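Putative uncharacterized protein (Trypanosoma congolense, PDB 4E40) acts as a haptoglobin-hemoglobin receptor on the trypanosome cell surface, probably capturing hemoglobin so that its heme can be taken up. Local coordinates at residues G3-E8 and S141-R146; R22-G27 and S165-V170; G27-S32 and G128-G133; A120-H125 and D203-D208. All blocks are in the same frame, centred on the assembly; numbering follows the deposited sequence. Where two conformers were deposited one is given.

Interaction 1 of 4, residues G3-E8 and S141-R146; sequences GEIKVE and SNLLAR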
loop_
_atom_site.group_PDB
_atom_site.type_symbol
_atom_site.label_atom_id
_atom_site.label_comp_id
_atom_site.label_asym_id
_atom_site.label_seq_id
_atom_site.Cartn_x
_atom_site.Cartn_y
_atom_site.Cartn_z
ATOM N N GLY A 3 -17.772 14.618 26.243
ATOM C CA GLY A 3 -18.473 15.928 26.404
ATOM C C GLY A 3 -18.910 16.571 25.080
ATOM O O GLY A 3 -18.424 16.202 23.987
ATOM N N GLU A 4 -19.832 17.525 25.173
ATOM C CA GLU A 4 -20.388 18.218 24.001
ATOM C C GLU A 4 -19.560 19.438 23.586
ATOM O O GLU A 4 -18.859 20.047 24.406
ATOM C CB GLU A 4 -21.856 18.654 24.276
ATOM C CG GLU A 4 -22.821 17.503 24.545
ATOM C CD GLU A 4 -22.761 16.395 23.490
ATOM O OE1 GLU A 4 -22.532 15.234 23.873
ATOM O OE2 GLU A 4 -22.947 16.658 22.276
ATOM N N ILE A 5 -19.648 19.819 22.298
ATOM C CA ILE A 5 -19.094 21.061 21.825
ATOM C C ILE A 5 -19.819 22.200 22.606
ATOM O O ILE A 5 -21.070 22.177 22.742
ATOM C CB ILE A 5 -19.354 21.186 20.301
ATOM C CG1 ILE A 5 -18.502 20.119 19.565
ATOM C CG2 ILE A 5 -18.940 22.560 19.787
ATOM C CD1 ILE A 5 -19.025 19.733 18.166
ATOM N N LYS A 6 -19.043 23.186 23.061
ATOM C CA LYS A 6 -19.609 24.258 23.927
ATOM C C LYS A 6 -19.872 25.537 23.181
ATOM O O LYS A 6 -20.788 26.256 23.505
ATOM C CB LYS A 6 -18.739 24.461 25.173
ATOM C CG LYS A 6 -18.936 23.286 26.145
ATOM C CD LYS A 6 -18.327 23.493 27.527
ATOM C CE LYS A 6 -18.550 22.271 28.419
ATOM N NZ LYS A 6 -17.704 21.106 28.026
ATOM N N VAL A 7 -19.114 25.774 22.111
ATOM C CA VAL A 7 -19.309 26.936 21.260
ATOM C C VAL A 7 -20.720 26.889 20.611
ATOM O O VAL A 7 -21.200 25.820 20.269
ATOM C CB VAL A 7 -18.128 27.046 20.257
ATOM C CG1 VAL A 7 -16.875 26.478 20.920
ATOM C CG2 VAL A 7 -18.359 26.252 18.974
ATOM N N GLU A 8 -21.429 28.007 20.565
ATOM C CA GLU A 8 -22.776 27.997 19.974
ATOM C C GLU A 8 -22.707 28.548 18.539
ATOM O O GLU A 8 -21.857 29.390 18.261
ATOM C CB GLU A 8 -23.725 28.842 20.787
ATOM C CG GLU A 8 -24.272 28.123 21.992
ATOM C CD GLU A 8 -25.534 28.792 22.474
ATOM O OE1 GLU A 8 -25.495 30.016 22.780
ATOM O OE2 GLU A 8 -26.564 28.090 22.524
ATOM N N SER A 141 -23.382 16.707 14.939
ATOM C CA SER A 141 -24.825 16.524 14.745
ATOM C C SER A 141 -25.562 17.027 15.978
ATOM O O SER A 141 -26.647 17.640 15.835
ATOM C CB SER A 141 -25.200 15.057 14.510
ATOM O OG SER A 141 -24.719 14.613 13.254
ATOM N N ASN A 142 -25.006 16.779 17.175
ATOM C CA ASN A 142 -25.646 17.279 18.411
ATOM C C ASN A 142 -25.720 18.785 18.411
ATOM O O ASN A 142 -26.747 19.373 18.832
ATOM C CB ASN A 142 -24.974 16.773 19.679
ATOM C CG ASN A 142 -25.092 15.289 19.838
ATOM O OD1 ASN A 142 -25.940 14.636 19.186
ATOM N ND2 ASN A 142 -24.251 14.716 20.714
ATOM N N LEU A 143 -24.623 19.426 17.987
ATOM C CA LEU A 143 -24.545 20.870 17.907
ATOM C C LEU A 143 -25.601 21.419 16.954
ATOM O O LEU A 143 -26.291 22.404 17.280
ATOM C CB LEU A 143 -23.111 21.297 17.493
ATOM C CG LEU A 143 -22.885 22.788 17.352
ATOM C CD1 LEU A 143 -22.835 23.504 18.710
ATOM C CD2 LEU A 143 -21.579 23.037 16.555
ATOM N N LEU A 144 -25.808 20.751 15.823
ATOM C CA LEU A 144 -26.824 21.180 14.857
ATOM C C LEU A 144 -28.264 20.944 15.375
ATOM O O LEU A 144 -29.120 21.788 15.136
ATOM C CB LEU A 144 -26.597 20.450 13.537
ATOM C CG LEU A 144 -25.385 20.952 12.723
ATOM C CD1 LEU A 144 -25.003 19.900 11.698
ATOM C CD2 LEU A 144 -25.858 22.219 11.986
ATOM N N ALA A 145 -28.449 19.874 16.125
ATOM C CA ALA A 145 -29.775 19.605 16.776
ATOM C C ALA A 145 -30.055 20.680 17.788
ATOM O O ALA A 145 -31.213 21.188 17.866
ATOM C CB ALA A 145 -29.795 18.206 17.415
ATOM N N ARG A 146 -29.046 21.091 18.561
ATOM C CA ARG A 146 -29.245 22.216 19.489
ATOM C C ARG A 146 -29.593 23.557 18.812
ATOM O O ARG A 146 -30.427 24.319 19.346
ATOM C CB ARG A 146 -28.045 22.405 20.421
ATOM C CG ARG A 146 -27.882 21.210 21.352
ATOM C CD ARG A 146 -26.814 21.389 22.429
ATOM N NE ARG A 146 -25.425 21.539 21.946
ATOM C CZ ARG A 146 -24.518 20.550 21.808
ATOM N NH1 ARG A 146 -24.782 19.247 22.065
ATOM N NH2 ARG A 146 -23.304 20.873 21.392
HETATM O O HOH W 1 -21.682 18.469 20.695
HETATM O O HOH W 2 -23.130 24.105 22.119
#
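The guanidinium of Arg-146 meets Glu-4 at its edge, with OE2 of Glu-4 close to the guanidinium plane. A water molecule lies at the edge in the same plane. One face of the group rests against its own helix, with Asn-142 O and Leu-143 CA toward the rim. The Glu-4 carboxylate is turned steeply against it, the two planes 79° apart. Arg-146 NH1 donates to Glu-4 OE2 over 3.2 Å, a salt bridge. Asn-142 ND2 donates to Glu-4 OE2 as well, at 2.8 Å. The amide comes on the syn side of this oxygen and the guanidinium on its anti side, both from one face of the carboxylate plane. The in-plane water gives Glu-4 OE2 a further proton at 2.7 Å. It accepts from Ile-5 N and Arg-146 NH2, which ties the backbone to the ion pair. A bend in the Glu-4 side chain (chi2 -51°) sets CD close to Asn-142 and Arg-146.

Residues 3-8 form a loop ahead of helix 12-26. They lie against the C-terminal end of helix 82-147, one of the long helices of the receptor bundle. Next to the polar cluster, Ile-5 CG2 packs on Leu-143 CD1 at 4.1 Å, the side chains crossing at about a right angle. The CD1 methyl of Leu-143 also sits 3.2 Å from Val-7 O. Val-185 of helix 183-187 touches both Leu-143 and Val-7. The backbone oxygen of Ile-5 is 2.9 Å from Arg-146 NH2, at an angle too poor for a hydrogen bond. Asp-188 accepts from Lys-6 N.

Interaction 2 of 4, residues R22-G27 and S165-V170; sequences RAQLAG and STNYDV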
loop_
_atom_site.group_PDB
_atom_site.type_symbol
_atom_site.label_atom_id
_atom_site.label_comp_id
_atom_site.label_asym_id
_atom_site.label_seq_id
_atom_site.Cartn_x
_atom_site.Cartn_y
_atom_site.Cartn_z
ATOM N N ARG A 22 -20.448 18.486 9.167
ATOM C CA ARG A 22 -21.014 17.201 9.610
ATOM C C ARG A 22 -21.049 16.210 8.445
ATOM O O ARG A 22 -20.727 15.017 8.660
ATOM C CB ARG A 22 -22.435 17.429 10.162
ATOM C CG ARG A 22 -22.995 16.189 10.882
ATOM C CD ARG A 22 -23.968 15.414 9.955
ATOM N NE ARG A 22 -25.096 16.231 9.508
ATOM C CZ ARG A 22 -26.185 16.569 10.243
ATOM N NH1 ARG A 22 -26.343 16.143 11.506
ATOM N NH2 ARG A 22 -27.136 17.345 9.721
ATOM N N ALA A 23 -21.447 16.653 7.259
ATOM C CA ALA A 23 -21.480 15.768 6.070
ATOM C C ALA A 23 -20.088 15.250 5.721
ATOM O O ALA A 23 -19.931 14.063 5.384
ATOM C CB ALA A 23 -22.109 16.432 4.862
ATOM N N GLN A 24 -19.065 16.111 5.911
ATOM C CA GLN A 24 -17.673 15.636 5.665
ATOM C C GLN A 24 -17.230 14.601 6.710
ATOM O O GLN A 24 -16.635 13.586 6.374
ATOM C CB GLN A 24 -16.669 16.792 5.719
ATOM C CG GLN A 24 -16.899 17.876 4.676
ATOM C CD GLN A 24 -16.134 17.751 3.434
ATOM O OE1 GLN A 24 -16.735 17.819 2.331
ATOM N NE2 GLN A 24 -14.906 17.362 3.544
ATOM N N LEU A 25 -17.500 14.867 8.005
ATOM C CA LEU A 25 -17.085 13.963 9.073
ATOM C C LEU A 25 -17.776 12.615 8.840
ATOM O O LEU A 25 -17.118 11.570 8.978
ATOM C CB LEU A 25 -17.477 14.545 10.451
ATOM C CG LEU A 25 -16.611 15.811 10.776
ATOM C CD1 LEU A 25 -17.268 16.547 11.950
ATOM C CD2 LEU A 25 -15.146 15.482 11.070
ATOM N N ALA A 26 -19.073 12.668 8.477
ATOM C CA ALA A 26 -19.868 11.430 8.209
ATOM C C ALA A 26 -19.267 10.648 7.051
ATOM O O ALA A 26 -19.399 9.403 7.004
ATOM C CB ALA A 26 -21.320 11.767 7.901
ATOM N N GLY A 27 -18.623 11.334 6.120
ATOM C CA GLY A 27 -18.055 10.659 4.962
ATOM C C GLY A 27 -16.602 10.209 5.135
ATOM O O GLY A 27 -16.062 9.613 4.233
ATOM N N SER A 165 -26.790 14.417 6.033
ATOM C CA SER A 165 -26.335 13.901 4.759
ATOM C C SER A 165 -24.902 13.424 4.880
ATOM O O SER A 165 -24.228 13.697 5.877
ATOM C CB SER A 165 -26.417 14.959 3.663
ATOM O OG SER A 165 -25.683 16.098 4.060
ATOM N N THR A 166 -24.487 12.613 3.933
ATOM C CA THR A 166 -23.085 12.143 3.928
ATOM C C THR A 166 -22.451 12.650 2.670
ATOM O O THR A 166 -23.038 12.514 1.571
ATOM C CB THR A 166 -23.039 10.625 3.931
ATOM O OG1 THR A 166 -23.672 10.149 5.128
ATOM C CG2 THR A 166 -21.615 10.108 3.945
ATOM N N ASN A 167 -21.245 13.227 2.778
ATOM C CA ASN A 167 -20.547 13.617 1.603
ATOM C C ASN A 167 -19.641 12.466 1.177
ATOM O O ASN A 167 -18.820 11.971 1.972
ATOM C CB ASN A 167 -19.740 14.906 1.875
ATOM C CG ASN A 167 -19.008 15.411 0.629
ATOM O OD1 ASN A 167 -18.253 14.698 0.019
ATOM N ND2 ASN A 167 -19.148 16.688 0.342
ATOM N N TYR A 168 -19.818 11.950 -0.061
ATOM C CA TYR A 168 -19.097 10.779 -0.523
ATOM C C TYR A 168 -17.777 11.112 -1.202
ATOM O O TYR A 168 -17.188 10.266 -1.849
ATOM C CB TYR A 168 -19.980 9.989 -1.534
ATOM C CG TYR A 168 -20.995 9.103 -0.816
ATOM C CD1 TYR A 168 -20.666 7.715 -0.650
ATOM C CD2 TYR A 168 -22.198 9.599 -0.400
ATOM C CE1 TYR A 168 -21.517 6.849 -0.003
ATOM C CE2 TYR A 168 -23.099 8.725 0.266
ATOM C CZ TYR A 168 -22.714 7.374 0.433
ATOM O OH TYR A 168 -23.601 6.472 1.068
ATOM N N ASP A 169 -17.384 12.402 -1.139
ATOM C CA ASP A 169 -16.189 12.806 -1.842
ATOM C C ASP A 169 -15.179 13.436 -0.882
ATOM O O ASP A 169 -14.303 14.196 -1.322
ATOM C CB ASP A 169 -16.581 13.856 -2.853
ATOM C CG ASP A 169 -17.683 13.347 -3.788
ATOM O OD1 ASP A 169 -17.543 12.224 -4.270
ATOM O OD2 ASP A 169 -18.626 14.104 -3.985
ATOM N N VAL A 170 -15.216 12.984 0.360
ATOM C CA VAL A 170 -14.330 13.645 1.403
ATOM C C VAL A 170 -12.880 13.286 1.183
ATOM O O VAL A 170 -12.482 12.126 0.901
ATOM C CB VAL A 170 -14.729 13.244 2.814
ATOM C CG1 VAL A 170 -13.745 13.846 3.862
ATOM C CG2 VAL A 170 -16.090 13.743 3.078
HETATM O O HOH W 3 -25.117 17.554 7.103
HETATM O O HOH W 4 -16.499 10.543 1.724
#
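Ala-23 and Thr-166 bring the two backbones within 4.5 Å, CA to CA. Residues 22-26 are the last turn of helix 12-26. The loop of residues 165-170 is laid beside it. One backbone bond joins them, from Asn-167 N to Ala-23 O at 3.0 Å. Two CA-H...O contacts support it. Ala-23 CA meets Ser-165 O, and Gly-27 CA meets Asn-167 O at 3.4 Å. Gly-27 has no side chain, which leaves room for that oxygen. A water donates to Gly-27 O and Asn-167 O and accepts from Val-170 N.

Val-170 covers the helix end, with CG2 3.3 Å from Gln-24 O. CG2 of Thr-166 lies 3.7 Å from Gly-27 CA. Ala-23 CB fits beside Ser-165 OG at 3.7 Å. Arg-22 points its NH1 to Ser-141 OG on helix 82-147, while its NE donates to a second water at 2.7 Å. Asn-167 CG is anti to its backbone N (chi1 -178°), and OD1 turns back to accept from Asp-169 N at 2.7 Å. This is an Asx turn. It shapes a loop that closes over the junction of helices 12-26 and 28-73, within the helical bundle.

Interaction 3 of 4, residues G27-S32 and G128-G133; sequences GVSIAS and GAKANG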
loop_
_atom_site.group_PDB
_atom_site.type_symbol
_atom_site.label_atom_id
_atom_site.label_comp_id
_atom_site.label_asym_id
_atom_site.label_seq_id
_atom_site.Cartn_x
_atom_site.Cartn_y
_atom_site.Cartn_z
ATOM N N GLY A 27 -18.623 11.334 6.120
ATOM C CA GLY A 27 -18.055 10.659 4.962
ATOM C C GLY A 27 -16.602 10.209 5.135
ATOM O O GLY A 27 -16.062 9.613 4.233
ATOM N N VAL A 28 -15.991 10.402 6.305
ATOM C CA VAL A 28 -14.615 9.958 6.530
ATOM C C VAL A 28 -14.529 8.418 6.511
ATOM O O VAL A 28 -13.559 7.884 5.966
ATOM C CB VAL A 28 -14.077 10.498 7.884
ATOM C CG1 VAL A 28 -12.750 9.796 8.246
ATOM C CG2 VAL A 28 -13.895 12.038 7.737
ATOM N N SER A 29 -15.552 7.753 7.043
ATOM C CA SER A 29 -15.510 6.275 7.063
ATOM C C SER A 29 -15.403 5.727 5.625
ATOM O O SER A 29 -14.502 4.926 5.312
ATOM C CB SER A 29 -16.762 5.746 7.761
ATOM O OG SER A 29 -16.724 4.324 7.797
ATOM N N ILE A 30 -16.336 6.168 4.773
ATOM C CA ILE A 30 -16.203 5.612 3.432
ATOM C C ILE A 30 -14.952 6.124 2.682
ATOM O O ILE A 30 -14.328 5.352 1.958
ATOM C CB ILE A 30 -17.514 5.693 2.626
ATOM C CG1 ILE A 30 -17.553 6.871 1.763
ATOM C CG2 ILE A 30 -18.765 5.206 3.376
ATOM C CD1 ILE A 30 -17.373 6.105 0.495
ATOM N N ALA A 31 -14.531 7.384 2.888
ATOM C CA ALA A 31 -13.276 7.864 2.300
ATOM C C ALA A 31 -12.091 6.998 2.684
ATOM O O ALA A 31 -11.236 6.683 1.858
ATOM C CB ALA A 31 -13.008 9.302 2.695
ATOM N N SER A 32 -12.040 6.617 3.951
ATOM C CA SER A 32 -10.877 5.807 4.444
ATOM C C SER A 32 -10.918 4.411 3.827
ATOM O O SER A 32 -9.881 3.884 3.489
ATOM C CB SER A 32 -10.898 5.796 5.991
ATOM O OG SER A 32 -11.938 5.011 6.477
ATOM N N GLY A 128 -8.570 4.149 12.558
ATOM C CA GLY A 128 -8.561 5.376 13.385
ATOM C C GLY A 128 -9.296 6.555 12.775
ATOM O O GLY A 128 -10.094 7.229 13.483
ATOM N N ALA A 129 -9.137 6.740 11.447
ATOM C CA ALA A 129 -9.846 7.842 10.755
ATOM C C ALA A 129 -11.345 7.576 10.882
ATOM O O ALA A 129 -12.107 8.503 11.250
ATOM C CB ALA A 129 -9.397 7.912 9.299
ATOM N N LYS A 130 -11.802 6.354 10.608
ATOM C CA LYS A 130 -13.242 6.041 10.751
ATOM C C LYS A 130 -13.757 6.270 12.154
ATOM O O LYS A 130 -14.821 6.861 12.328
ATOM C CB LYS A 130 -13.511 4.590 10.330
ATOM C CG LYS A 130 -14.932 4.155 10.668
ATOM C CD LYS A 130 -15.116 2.718 10.197
ATOM C CE LYS A 130 -16.513 2.210 10.570
ATOM N NZ LYS A 130 -17.612 3.172 10.152
ATOM N N ALA A 131 -13.033 5.787 13.177
ATOM C CA ALA A 131 -13.565 5.862 14.543
ATOM C C ALA A 131 -13.734 7.336 14.919
ATOM O O ALA A 131 -14.758 7.729 15.523
ATOM C CB ALA A 131 -12.614 5.163 15.490
ATOM N N ASN A 132 -12.728 8.153 14.562
ATOM C CA ASN A 132 -12.736 9.580 14.947
ATOM C C ASN A 132 -13.705 10.415 14.073
ATOM O O ASN A 132 -14.377 11.324 14.592
ATOM C CB ASN A 132 -11.313 10.122 14.894
ATOM C CG ASN A 132 -10.495 9.688 16.085
ATOM O OD1 ASN A 132 -10.729 10.128 17.180
ATOM N ND2 ASN A 132 -9.603 8.761 15.883
ATOM N N GLY A 133 -13.853 10.086 12.787
ATOM C CA GLY A 133 -14.873 10.723 11.941
ATOM C C GLY A 133 -16.272 10.404 12.389
ATOM O O GLY A 133 -17.075 11.344 12.535
#
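Lys-130 runs its side chain past Ser-29, with OG of Ser-29 close to CG, CD and CE of the lysine. CD of Lys-130 lies 3.3 Å from OG of Ser-29. The chain is extended to CE and then bends (chi4 50°), which turns NZ back to the hydroxyl. Lys-130 NZ donates to Ser-29 OG at 2.8 Å.

Val-28 sits one residue earlier and points toward the other helix. Its CG1 lies 3.3 Å from Ala-129 O and 4.0 Å from Ala-129 CB. Its CB rests 4.1 Å from Gly-133 CA. A turn later, Ser-32 CB meets Ala-129 CB at 4.2 Å. The Ser-32 hydroxyl donates instead to its own helix, to Ser-29 O.

Small residues thus let the short segments run close, with axes 8.2 Å apart and nearly antiparallel at 170°. Helix 192-246 adds Ile-198, which touches Val-28. The chemistry is divided. The buried part is mostly apolar, and the one buried hydroxyl, that of Ser-32, is satisfied within its own helix. The charge lies at the exposed side. There Lys-130 NZ also forms a salt bridge with Asp-134, so its positive charge is probably largely balanced.

Interaction 4 of 4, residues A120-H125 and D203-D208; sequences AGATEH and DNLDKD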
loop_
_atom_site.group_PDB
_atom_site.type_symbol
_atom_site.label_atom_id
_atom_site.label_comp_id
_atom_site.label_asym_id
_atom_site.label_seq_id
_atom_site.Cartn_x
_atom_site.Cartn_y
_atom_site.Cartn_z
ATOM N N ALA A 120 -0.496 -3.267 6.911
ATOM C CA ALA A 120 -0.946 -3.377 8.319
ATOM C C ALA A 120 -1.036 -1.993 8.966
ATOM O O ALA A 120 -2.024 -1.668 9.673
ATOM C CB ALA A 120 0.047 -4.301 9.099
ATOM N N GLY A 121 -0.059 -1.127 8.675
ATOM C CA GLY A 121 -0.121 0.253 9.237
ATOM C C GLY A 121 -1.281 1.015 8.621
ATOM O O GLY A 121 -1.988 1.732 9.337
ATOM N N ALA A 122 -1.507 0.893 7.322
ATOM C CA ALA A 122 -2.541 1.628 6.622
ATOM C C ALA A 122 -3.877 1.185 7.170
ATOM O O ALA A 122 -4.821 2.016 7.322
ATOM C CB ALA A 122 -2.465 1.296 5.140
ATOM N N THR A 123 -4.022 -0.099 7.408
ATOM C CA THR A 123 -5.268 -0.627 7.990
ATOM C C THR A 123 -5.594 0.067 9.312
ATOM O O THR A 123 -6.754 0.435 9.541
ATOM C CB THR A 123 -5.234 -2.175 8.110
ATOM O OG1 THR A 123 -5.059 -2.693 6.793
ATOM C CG2 THR A 123 -6.511 -2.680 8.726
ATOM N N GLU A 124 -4.554 0.272 10.157
ATOM C CA GLU A 124 -4.750 0.937 11.421
ATOM C C GLU A 124 -5.081 2.400 11.223
ATOM O O GLU A 124 -5.947 2.911 11.942
ATOM C CB GLU A 124 -3.502 0.817 12.338
ATOM C CG GLU A 124 -3.254 -0.604 12.816
ATOM C CD GLU A 124 -4.471 -1.247 13.448
ATOM O OE1 GLU A 124 -5.088 -0.570 14.318
ATOM O OE2 GLU A 124 -4.861 -2.366 12.964
ATOM N N HIS A 125 -4.446 3.051 10.233
ATOM C CA HIS A 125 -4.863 4.459 9.976
ATOM C C HIS A 125 -6.307 4.559 9.528
ATOM O O HIS A 125 -7.031 5.512 9.928
ATOM C CB HIS A 125 -3.937 5.124 8.937
ATOM C CG HIS A 125 -2.510 5.313 9.445
ATOM N ND1 HIS A 125 -2.254 5.930 10.604
ATOM C CD2 HIS A 125 -1.279 4.951 8.913
ATOM C CE1 HIS A 125 -0.909 5.917 10.841
ATOM N NE2 HIS A 125 -0.325 5.365 9.805
ATOM N N ASP A 203 -3.943 11.453 6.082
ATOM C CA ASP A 203 -2.721 11.779 5.323
ATOM C C ASP A 203 -1.668 10.637 5.424
ATOM O O ASP A 203 -0.955 10.342 4.462
ATOM C CB ASP A 203 -2.205 13.184 5.675
ATOM C CG ASP A 203 -3.111 14.330 5.089
ATOM O OD1 ASP A 203 -3.360 14.356 3.839
ATOM O OD2 ASP A 203 -3.582 15.235 5.857
ATOM N N ASN A 204 -1.649 9.938 6.541
ATOM C CA ASN A 204 -0.727 8.765 6.698
ATOM C C ASN A 204 -1.232 7.589 5.867
ATOM O O ASN A 204 -0.433 6.876 5.259
ATOM C CB ASN A 204 -0.537 8.399 8.170
ATOM C CG ASN A 204 0.388 9.389 8.880
ATOM O OD1 ASN A 204 1.277 9.943 8.238
ATOM N ND2 ASN A 204 0.231 9.554 10.185
ATOM N N LEU A 205 -2.549 7.386 5.858
ATOM C CA LEU A 205 -3.198 6.341 5.052
ATOM C C LEU A 205 -2.882 6.544 3.570
ATOM O O LEU A 205 -2.480 5.600 2.896
ATOM C CB LEU A 205 -4.702 6.363 5.361
ATOM C CG LEU A 205 -5.602 5.464 4.525
ATOM C CD1 LEU A 205 -5.136 3.968 4.534
ATOM C CD2 LEU A 205 -7.022 5.591 5.014
ATOM N N ASP A 206 -3.081 7.771 3.079
ATOM C CA ASP A 206 -2.861 8.104 1.672
ATOM C C ASP A 206 -1.388 7.823 1.334
ATOM O O ASP A 206 -1.116 7.144 0.309
ATOM C CB ASP A 206 -3.211 9.592 1.499
ATOM C CG ASP A 206 -3.342 10.021 0.085
ATOM O OD1 ASP A 206 -3.303 9.204 -0.851
ATOM O OD2 ASP A 206 -3.628 11.253 -0.089
ATOM N N LYS A 207 -0.466 8.278 2.181
ATOM C CA LYS A 207 0.982 8.062 1.977
ATOM C C LYS A 207 1.313 6.581 1.935
ATOM O O LYS A 207 2.100 6.126 1.065
ATOM C CB LYS A 207 1.768 8.727 3.072
ATOM C CG LYS A 207 1.876 10.227 2.847
ATOM C CD LYS A 207 2.558 10.841 4.069
ATOM C CE LYS A 207 3.137 12.218 3.771
ATOM N NZ LYS A 207 2.073 13.228 3.532
ATOM N N ASP A 208 0.717 5.828 2.848
ATOM C CA ASP A 208 1.034 4.383 2.966
ATOM C C ASP A 208 0.582 3.625 1.732
ATOM O O ASP A 208 1.307 2.715 1.279
ATOM C CB ASP A 208 0.410 3.757 4.220
ATOM C CG ASP A 208 1.173 4.133 5.507
ATOM O OD1 ASP A 208 2.290 4.692 5.447
ATOM O OD2 ASP A 208 0.635 3.911 6.608
#
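Gly-121 faces the Asp-208 carboxylate, with its carbonyl carbon near OD2 of that residue. Ala-122 follows and is buried. Its CB packs on Leu-205 CD1 at 3.8 Å and on Asp-208 CB. Leu-205 CD1 also lies 3.4 Å from Ala-122 O. Helix 28-73 adds Leu-36 against Ala-122 and Leu-35 against Leu-205.

One turn further on, more of His-125 is buried against 203-208 than of any other residue in 120-125. Asn-204 CB lies over the centre of the His-125 ring face, 3.5 Å from the centroid and 12° off the normal. This is a CH-pi contact. The amide of Asn-204 is turned 45° from the ring plane, and its ND2 passes near CE1. Asp-208 takes the ring edge instead. Its OD2 lies in the ring plane, 3.2 Å from His-125 CD2, a carbon. NE2 of His-125 is 3.6 Å from OD2 of Asp-208. A carboxylate this close could make protonation of the imidazole easier. His-125 CB completes the contact by resting on Leu-205 CB at 3.9 Å.

The axes of the two short segments come within 8.6 Å and run antiparallel at 152°. Helices 82-147 and 192-246 pack here with helix 28-73, as in an elongated helical bundle. Arg-42, which binds heme b in another structure of this protein, is about 10 Å from Ala-122, side chain to side chain.

Overall arrangement
The four interactions follow one another along the elongated receptor domain, which is one piece of a longer membrane protein. Helix 82-147 serves interactions 1, 3 and 4. Interaction 1 lies farthest out, its centre about 37 Å from the centre of the chain; the centre of interaction 4 is about 8 Å from that point. Interactions 1 and 2 meet through Arg-22 NH1 and Ser-141 OG, 2.8 Å apart, a probable hydrogen bond. Interactions 2 and 3 share Gly-27, with centres about 10 Å apart, and Val-170 O packs on Ala-31 CB. Interaction 3 touches interaction 4 through Ser-32 O and Leu-205 CD2. Interaction 4 lies near Arg-42 of the heme b site; the other three lie away from it.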